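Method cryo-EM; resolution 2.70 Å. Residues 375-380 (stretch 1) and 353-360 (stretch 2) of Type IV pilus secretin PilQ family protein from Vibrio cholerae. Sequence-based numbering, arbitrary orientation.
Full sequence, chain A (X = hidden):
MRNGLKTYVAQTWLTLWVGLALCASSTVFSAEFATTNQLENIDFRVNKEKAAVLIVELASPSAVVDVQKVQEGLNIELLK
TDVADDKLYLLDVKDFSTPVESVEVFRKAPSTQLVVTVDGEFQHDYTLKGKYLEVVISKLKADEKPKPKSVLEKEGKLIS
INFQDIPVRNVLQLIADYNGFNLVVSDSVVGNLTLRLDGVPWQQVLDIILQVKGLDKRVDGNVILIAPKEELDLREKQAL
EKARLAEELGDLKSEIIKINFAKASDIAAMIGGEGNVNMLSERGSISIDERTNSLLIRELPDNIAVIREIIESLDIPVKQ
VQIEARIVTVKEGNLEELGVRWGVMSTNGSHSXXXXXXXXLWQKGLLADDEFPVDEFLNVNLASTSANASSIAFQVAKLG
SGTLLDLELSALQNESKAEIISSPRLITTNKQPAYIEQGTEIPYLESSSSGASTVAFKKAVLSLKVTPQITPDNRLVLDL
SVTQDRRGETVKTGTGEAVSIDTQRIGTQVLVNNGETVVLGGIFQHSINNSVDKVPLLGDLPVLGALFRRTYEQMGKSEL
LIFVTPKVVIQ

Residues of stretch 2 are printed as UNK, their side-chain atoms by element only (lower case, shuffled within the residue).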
# COMPACT_ATOMS: atom_id res chain seq x y z
N ASP A 375 4.69 64.36 30.95
CA ASP A 375 3.62 64.04 30.02
C ASP A 375 2.29 64.67 30.39
O ASP A 375 1.53 65.07 29.50
CB ASP A 375 3.45 62.52 29.94
CG ASP A 375 4.60 61.86 29.22
OD1 ASP A 375 5.37 62.58 28.54
OD2 ASP A 375 4.75 60.63 29.33
N GLU A 376 1.99 64.78 31.69
CA GLU A 376 0.78 65.48 32.11
C GLU A 376 0.93 66.99 31.98
O GLU A 376 -0.08 67.70 32.04
CB GLU A 376 0.44 65.11 33.55
CG GLU A 376 0.78 63.69 33.92
CD GLU A 376 0.01 62.66 33.12
OE1 GLU A 376 -1.04 63.01 32.55
OE2 GLU A 376 0.47 61.50 33.05
N PHE A 377 2.15 67.48 31.80
CA PHE A 377 2.37 68.92 31.72
C PHE A 377 1.83 69.50 30.43
O PHE A 377 1.20 70.57 30.45
CB PHE A 377 3.86 69.21 31.88
CG PHE A 377 4.26 70.61 31.52
CD1 PHE A 377 3.83 71.69 32.28
CD2 PHE A 377 5.08 70.86 30.45
CE1 PHE A 377 4.18 72.97 31.95
CE2 PHE A 377 5.44 72.14 30.12
CZ PHE A 377 4.99 73.20 30.87
N LEU A 378 2.04 68.82 29.30
CA LEU A 378 1.86 69.44 27.99
C LEU A 378 0.39 69.60 27.64
O LEU A 378 -0.42 68.71 27.88
CB LEU A 378 2.58 68.61 26.93
CG LEU A 378 4.11 68.53 27.03
CD1 LEU A 378 4.66 67.56 26.00
CD2 LEU A 378 4.74 69.89 26.86
N ASN A 379 0.06 70.75 27.06
CA ASN A 379 -1.29 71.01 26.57
C ASN A 379 -1.48 70.43 25.17
O ASN A 379 -2.39 69.64 24.93
CB ASN A 379 -1.58 72.51 26.55
CG ASN A 379 -2.12 73.01 27.86
OD1 ASN A 379 -3.19 73.60 27.91
ND2 ASN A 379 -1.39 72.78 28.93
N VAL A 380 -0.62 70.84 24.24
CA VAL A 380 -0.70 70.41 22.86
C VAL A 380 0.56 69.61 22.56
O VAL A 380 1.68 70.12 22.73
CB VAL A 380 -0.84 71.60 21.91
CG1 VAL A 380 -0.70 71.15 20.48
CG2 VAL A 380 -2.16 72.27 22.13
N UNK A 353 -4.29 76.67 36.53
CA UNK A 353 -4.51 76.34 35.13
C UNK A 353 -3.39 75.44 34.66
O UNK A 353 -2.21 75.74 34.88
c UNK A 353 -4.71 77.18 32.80
c UNK A 353 -5.79 78.43 34.60
c UNK A 353 -4.60 77.59 34.24
N UNK A 354 -3.75 74.36 33.98
CA UNK A 354 -2.77 73.38 33.56
C UNK A 354 -3.21 72.70 32.28
O UNK A 354 -4.00 73.24 31.51
N UNK A 355 -2.67 71.51 32.06
CA UNK A 355 -2.93 70.75 30.85
C UNK A 355 -3.52 69.39 31.15
O UNK A 355 -3.61 68.54 30.26
N UNK A 356 -3.94 69.20 32.39
CA UNK A 356 -4.58 67.96 32.82
C UNK A 356 -5.01 68.09 34.27
O UNK A 356 -4.78 69.13 34.90
o UNK A 356 -2.68 66.73 33.68
c UNK A 356 -3.64 66.77 32.65
N UNK A 357 -5.65 67.06 34.80
CA UNK A 357 -6.07 67.04 36.19
C UNK A 357 -4.92 66.63 37.11
O UNK A 357 -4.76 67.17 38.20
c UNK A 357 -9.79 66.14 36.04
c UNK A 357 -8.49 66.73 35.65
c UNK A 357 -7.29 66.10 36.35
c UNK A 357 -7.59 65.81 37.79
N UNK A 358 -4.08 65.69 36.66
CA UNK A 358 -2.91 65.32 37.44
C UNK A 358 -1.91 66.47 37.52
O UNK A 358 -1.17 66.60 38.50
c UNK A 358 -4.24 62.78 35.90
c UNK A 358 -2.26 64.08 36.84
o UNK A 358 -4.07 63.35 34.81
c UNK A 358 -3.13 62.82 36.94
o UNK A 358 -5.30 62.18 36.19
N UNK A 359 -1.89 67.33 36.50
CA UNK A 359 -1.05 68.51 36.55
C UNK A 359 -1.48 69.45 37.67
O UNK A 359 -0.66 69.89 38.47
o UNK A 359 -0.23 70.36 35.19
c UNK A 359 -1.07 69.22 35.20
N UNK A 360 -2.78 69.77 37.74
CA UNK A 360 -3.26 70.66 38.78
C UNK A 360 -3.13 70.03 40.16
O UNK A 360 -2.95 70.73 41.16
o UNK A 360 -3.91 72.57 36.88
c UNK A 360 -4.72 71.05 38.52
c UNK A 360 -4.87 71.96 37.34
n UNK A 360 -6.09 72.08 36.85

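Position 353 lies in a strand and carries three side-chain carbons, the first bonded to the other two. This fork at CB, with no oxygen to suggest threonine, identifies Val-353; its side chain makes no contact with stretch 1. Position 354 continues the strand and has no atoms beyond the backbone, so it is Gly-354. Its O lies 3.7 Å from ND2 of Asn-379, a contact too long to carry much weight.

Position 355 likewise has backbone atoms alone and is Gly-355. Here the absence of a side chain matters to the contact: an ideal CB would point toward stretch 1 and sit 2.5 Å from ND2 of Asn-379 and 2.9 Å from O of Phe-377, both clashes. With no such atom in the way, CA of Gly-355 lies 3.2 Å from ND2 of Asn-379, and the two CA atoms, of Gly-355 and Asn-379, approach to 4.6 Å.

Position 356 has one carbon followed by one oxygen, the pattern of serine. In Ser-356 the side chain, in the p rotamer, places OG 3.2 Å from O of Glu-376, to which it donates a hydrogen bond. Position 357 begins the helix with four carbons, forked at the first and with one arm two carbons long. This is Ile-357, whose CB points away from stretch 1.

At position 358 a chain of three carbons ends in two oxygens, a carboxylate one methylene longer than that of aspartate: Glu-358. Its OE1 lies 3.8 Å from OE1 of Glu-376, so two like charges come close together. Position 359 again has one carbon and one oxygen and is Ser-359. Its CB points toward stretch 1 and packs 3.6 Å from O of Glu-376, while its backbone N donates to OG of Ser-356 at 3.0 Å, a capping bond at the start of the helix. Position 360 has two carbons, the second bearing one oxygen and one nitrogen, which defines the amide of Asn-360; both polar atoms are hydrogen-bonded elsewhere in the structure.

The contact is small, burying 279 Å² in all, and centres on the carbonyl of Glu-376 and the bare backbone of Gly-355. Ser-356 OG joins two tasks, accepting from the helix backbone and donating to the carbonyl of stretch 1, so the cap also ties the segments together. Beside it, the missing side chain of Gly-355 permits close backbone packing. The neighbouring glutamate pair adds no attraction between charges, leaving one hydrogen bond and tight packing to define the contact.

Stretch 2, residues 353-360: VGGSIESN
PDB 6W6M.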